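Local coordinates for envelope glycoprotein (Thogoto virus, PDB 5XEA) that probably attaches the virus to a receptor on the host cell and later drives fusion of the virion with the host membrane, at residues B[310-313]-B[314-318]; B[422-425]-B[426-430]. All coordinates share one frame; numbering follows the deposited sequence.

Interaction 1 (B[310-313]-B[314-318])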
loop_
_atom_site.group_PDB
_atom_site.type_symbol
_atom_site.label_atom_id
_atom_site.label_comp_id
_atom_site.label_asym_id
_atom_site.label_seq_id
_atom_site.Cartn_x
_atom_site.Cartn_y
_atom_site.Cartn_z
ATOM N N PHE B 310 7.198 4.008 -38.623
ATOM C CA PHE B 310 8.349 3.368 -39.254
ATOM C C PHE B 310 7.937 2.549 -40.464
ATOM O O PHE B 310 8.625 2.570 -41.496
ATOM C CB PHE B 310 9.086 2.510 -38.242
ATOM C CG PHE B 310 9.833 3.322 -37.234
ATOM C CD1 PHE B 310 10.971 4.024 -37.609
ATOM C CD2 PHE B 310 9.389 3.415 -35.928
ATOM C CE1 PHE B 310 11.657 4.797 -36.697
ATOM C CE2 PHE B 310 10.071 4.180 -35.010
ATOM C CZ PHE B 310 11.211 4.880 -35.399
ATOM N N ARG B 311 6.816 1.833 -40.362
ATOM C CA ARG B 311 6.274 1.149 -41.527
ATOM C C ARG B 311 6.072 2.130 -42.670
ATOM O O ARG B 311 6.483 1.871 -43.801
ATOM C CB ARG B 311 4.950 0.464 -41.184
ATOM C CG ARG B 311 4.254 -0.133 -42.412
ATOM C CD ARG B 311 2.745 -0.352 -42.180
ATOM N NE ARG B 311 2.108 0.874 -41.712
ATOM C CZ ARG B 311 1.906 1.967 -42.449
ATOM N NH1 ARG B 311 2.282 2.011 -43.728
ATOM N NH2 ARG B 311 1.332 3.033 -41.906
ATOM N N GLN B 312 5.447 3.275 -42.376
ATOM C CA GLN B 312 5.152 4.258 -43.405
ATOM C C GLN B 312 6.431 4.876 -43.964
ATOM O O GLN B 312 6.567 5.028 -45.188
ATOM C CB GLN B 312 4.247 5.345 -42.839
ATOM C CG GLN B 312 3.789 6.375 -43.846
ATOM C CD GLN B 312 2.677 5.841 -44.730
ATOM O OE1 GLN B 312 2.134 4.772 -44.467
ATOM N NE2 GLN B 312 2.342 6.578 -45.789
ATOM N N LEU B 313 7.383 5.236 -43.089
ATOM C CA LEU B 313 8.648 5.790 -43.579
ATOM C C LEU B 313 9.379 4.800 -44.471
ATOM O O LEU B 313 9.965 5.190 -45.486
ATOM C CB LEU B 313 9.544 6.216 -42.423
ATOM C CG LEU B 313 9.069 7.498 -41.718
ATOM C CD1 LEU B 313 9.974 7.805 -40.536
ATOM C CD2 LEU B 313 9.017 8.693 -42.686
ATOM N N SER B 314 9.344 3.509 -44.124
ATOM C CA SER B 314 10.026 2.531 -44.960
ATOM C C SER B 314 9.378 2.440 -46.335
ATOM O O SER B 314 10.071 2.158 -47.315
ATOM C CB SER B 314 10.044 1.156 -44.296
ATOM O OG SER B 314 8.810 0.509 -44.498
ATOM N N GLU B 315 8.067 2.687 -46.430
ATOM C CA GLU B 315 7.411 2.685 -47.736
ATOM C C GLU B 315 7.799 3.916 -48.548
ATOM O O GLU B 315 8.076 3.815 -49.749
ATOM C CB GLU B 315 5.894 2.608 -47.566
ATOM C CG GLU B 315 5.430 1.356 -46.808
ATOM C CD GLU B 315 3.930 1.336 -46.532
ATOM O OE1 GLU B 315 3.223 2.265 -46.976
ATOM O OE2 GLU B 315 3.456 0.386 -45.866
ATOM N N ILE B 316 7.812 5.087 -47.910
ATOM C CA ILE B 316 8.227 6.315 -48.583
ATOM C C ILE B 316 9.677 6.212 -49.036
ATOM O O ILE B 316 10.002 6.471 -50.200
ATOM C CB ILE B 316 8.014 7.525 -47.660
ATOM C CG1 ILE B 316 6.526 7.686 -47.351
ATOM C CG2 ILE B 316 8.638 8.791 -48.280
ATOM C CD1 ILE B 316 6.228 8.716 -46.277
ATOM N N LEU B 317 10.570 5.819 -48.122
ATOM C CA LEU B 317 11.985 5.730 -48.473
ATOM C C LEU B 317 12.227 4.721 -49.583
ATOM O O LEU B 317 13.054 4.963 -50.468
ATOM C CB LEU B 317 12.822 5.382 -47.252
ATOM C CG LEU B 317 13.225 6.589 -46.413
ATOM C CD1 LEU B 317 13.818 6.153 -45.072
ATOM C CD2 LEU B 317 14.218 7.445 -47.218
ATOM N N ASP B 318 11.516 3.587 -49.562
ATOM C CA ASP B 318 11.708 2.597 -50.617
ATOM C C ASP B 318 11.328 3.170 -51.982
ATOM O O ASP B 318 12.046 2.964 -52.964
ATOM C CB ASP B 318 10.898 1.328 -50.333
ATOM C CG ASP B 318 11.561 0.406 -49.300
ATOM O OD1 ASP B 318 12.694 0.698 -48.829
ATOM O OD2 ASP B 318 10.938 -0.638 -48.975
#
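R311 and E315 form a salt bridge one turn apart on helix 282-327, with R311 NH1 2.9 Å from E315 OE2. The oxygen lies at the edge of the guanidinium, in its plane. The nitrogen, however, meets the carboxylate from above its plane, and the two planes are turned 57° apart. The same guanidinium grips Q312 end-on. R311 NH1 is 2.9 Å and R311 NH2 is 3.2 Å from the one oxygen, Q312 OE1. A bend at chi3 of R311 (53°) curls the guanidinium back beside the helix, and NH2 is also held by S308 OG.

R311 O takes two bonds on one face of its plane. S314 OG donates to R311 O over 2.8 Å, and E315 N reaches R311 O at 3.2 Å. Two bonds tie this turn to the second subunit, Q312 NE2 to its I397 O and S314 OG to its Y16 N. Regular helix bonds follow, such as L317 N to L313 O at 2.8 Å.

The packing is lighter. Q312 CG comes 4.2 Å from I316 CD1. F310 points away from residues 314-318, and L313 does so overall, though its CB touches S314 N. F310 meets F310 of both other subunits edge-to-face, and L313 packs on F310 of the third subunit, probably near the trimer axis.

The chemistry divides the helix surface. F310 and L313 serve the apolar meeting of the three chains. On the partly exposed side, R311 and E315 probably offset each other's charge, and the Q312 carbonyl oxygen helps to fix the rotation of the guanidinium.

Interaction 2 (B[422-425]-B[426-430])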
loop_
_atom_site.group_PDB
_atom_site.type_symbol
_atom_site.label_atom_id
_atom_site.label_comp_id
_atom_site.label_asym_id
_atom_site.label_seq_id
_atom_site.Cartn_x
_atom_site.Cartn_y
_atom_site.Cartn_z
ATOM N N GLY B 422 9.472 -1.039 18.299
ATOM C CA GLY B 422 9.573 -0.122 19.427
ATOM C C GLY B 422 8.226 0.379 19.922
ATOM O O GLY B 422 7.984 0.437 21.130
ATOM N N TRP B 423 7.323 0.732 19.000
ATOM C CA TRP B 423 6.037 1.259 19.431
ATOM C C TRP B 423 5.046 0.149 19.724
ATOM O O TRP B 423 4.237 0.303 20.631
ATOM C CB TRP B 423 5.464 2.225 18.400
ATOM C CG TRP B 423 6.367 3.380 18.145
ATOM C CD1 TRP B 423 7.106 3.602 17.030
ATOM C CD2 TRP B 423 6.630 4.470 19.032
ATOM N NE1 TRP B 423 7.813 4.782 17.154
ATOM C CE2 TRP B 423 7.539 5.329 18.380
ATOM C CE3 TRP B 423 6.194 4.795 20.324
ATOM C CZ2 TRP B 423 8.015 6.496 18.969
ATOM C CZ3 TRP B 423 6.667 5.957 20.911
ATOM C CH2 TRP B 423 7.561 6.793 20.237
ATOM N N SER B 424 5.101 -0.977 18.997
ATOM C CA SER B 424 4.227 -2.088 19.347
ATOM C C SER B 424 4.560 -2.675 20.714
ATOM O O SER B 424 3.704 -3.336 21.296
ATOM C CB SER B 424 4.283 -3.182 18.278
ATOM O OG SER B 424 5.547 -3.805 18.245
ATOM N N PHE B 425 5.777 -2.441 21.228
ATOM C CA PHE B 425 6.125 -2.813 22.603
ATOM C C PHE B 425 5.189 -2.161 23.610
ATOM O O PHE B 425 4.845 -2.762 24.635
ATOM C CB PHE B 425 7.575 -2.404 22.888
ATOM C CG PHE B 425 8.096 -2.781 24.278
ATOM C CD1 PHE B 425 8.494 -4.081 24.559
ATOM C CD2 PHE B 425 8.276 -1.808 25.254
ATOM C CE1 PHE B 425 9.001 -4.427 25.815
ATOM C CE2 PHE B 425 8.795 -2.141 26.521
ATOM C CZ PHE B 425 9.159 -3.446 26.798
ATOM N N VAL B 426 4.799 -0.911 23.356
ATOM C CA VAL B 426 3.901 -0.207 24.275
ATOM C C VAL B 426 2.532 -0.879 24.310
ATOM O O VAL B 426 1.927 -1.033 25.380
ATOM C CB VAL B 426 3.790 1.275 23.863
ATOM C CG1 VAL B 426 2.822 2.035 24.789
ATOM C CG2 VAL B 426 5.186 1.913 23.790
ATOM N N VAL B 427 2.019 -1.274 23.137
ATOM C CA VAL B 427 0.714 -1.934 23.040
ATOM C C VAL B 427 0.760 -3.309 23.686
ATOM O O VAL B 427 -0.164 -3.695 24.416
ATOM C CB VAL B 427 0.274 -2.040 21.561
ATOM C CG1 VAL B 427 -1.134 -2.713 21.442
ATOM C CG2 VAL B 427 0.286 -0.683 20.882
ATOM N N LYS B 428 1.826 -4.077 23.420
ATOM C CA LYS B 428 2.015 -5.370 24.083
ATOM C C LYS B 428 2.066 -5.226 25.601
ATOM O O LYS B 428 1.568 -6.090 26.335
ATOM C CB LYS B 428 3.301 -6.040 23.580
ATOM C CG LYS B 428 3.195 -6.586 22.154
ATOM C CD LYS B 428 4.549 -7.065 21.607
ATOM C CE LYS B 428 4.463 -7.263 20.085
ATOM N NZ LYS B 428 5.800 -7.480 19.452
ATOM N N SER B 429 2.702 -4.166 26.097
ATOM C CA SER B 429 2.722 -3.949 27.545
ATOM C C SER B 429 1.304 -3.742 28.083
ATOM O O SER B 429 0.920 -4.320 29.112
ATOM C CB SER B 429 3.614 -2.748 27.869
ATOM O OG SER B 429 3.467 -2.383 29.237
ATOM N N LYS B 430 0.508 -2.928 27.376
ATOM C CA LYS B 430 -0.891 -2.713 27.752
ATOM C C LYS B 430 -1.686 -4.005 27.689
ATOM O O LYS B 430 -2.489 -4.288 28.583
ATOM C CB LYS B 430 -1.542 -1.662 26.833
ATOM C CG LYS B 430 -3.081 -1.560 27.033
ATOM C CD LYS B 430 -3.841 -1.100 25.792
ATOM C CE LYS B 430 -3.576 -2.013 24.604
ATOM N NZ LYS B 430 -4.696 -1.994 23.641
#
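The F425 ring and the W423 indole are the flat groups of helix 421-437, an amphipathic helix laid on an antiparallel sheet. The root of the F425 ring, CG, lies 3.9 Å from the backbone N of the adjacent V426. With CG anti to the backbone N (chi1 -178°), the ring swings off the helix toward F187 and T145, and V426 packs on F187 as well. The indole of W423 stays clear of residues 426-430 and is buried among L42, V149 and L166.

The backbone bonds change character along the turn. V426 N bonds to W423 O, three residues back, at 3.0 Å. It comes from above the carbonyl plane, 60° out of it. V426 N stands 4.1 Å from G422 O, so this first step is closer to a 3-10 turn. From K428 on the bonds are alpha-helical. K428 N meets S424 O at 2.9 Å, and S429 N meets F425 O at 2.9 Å.

Away from the sheet, S424 OG bonds back to E420 O and D421 O. The K428 chain is extended and runs alongside this serine. K428 CG lies 3.4 Å from S424 O, and K428 NZ ends 3.9 Å from S424 OG.

Interaction 1 and interaction 2 are separate local contacts in two different helices. Their centres lie 69 Å apart, with nearest atoms about 52 Å apart, on opposite sides of the centre of the chain. They follow in series along the sequence. Interaction 1 is strongly intermolecular in setting: both other subunits close around it. Interaction 2 rests mainly on sheet strands of its own chain, and the second subunit reaches it at K430 alone. Neither forms a ligand pocket. The W423 side chain is about 7 Å from an N-acetylglucosamine, probably of the glycan whose neighbours include L166 and N168. A bound N-acetylglucosamine lies about 13 Å from the F310 side chain.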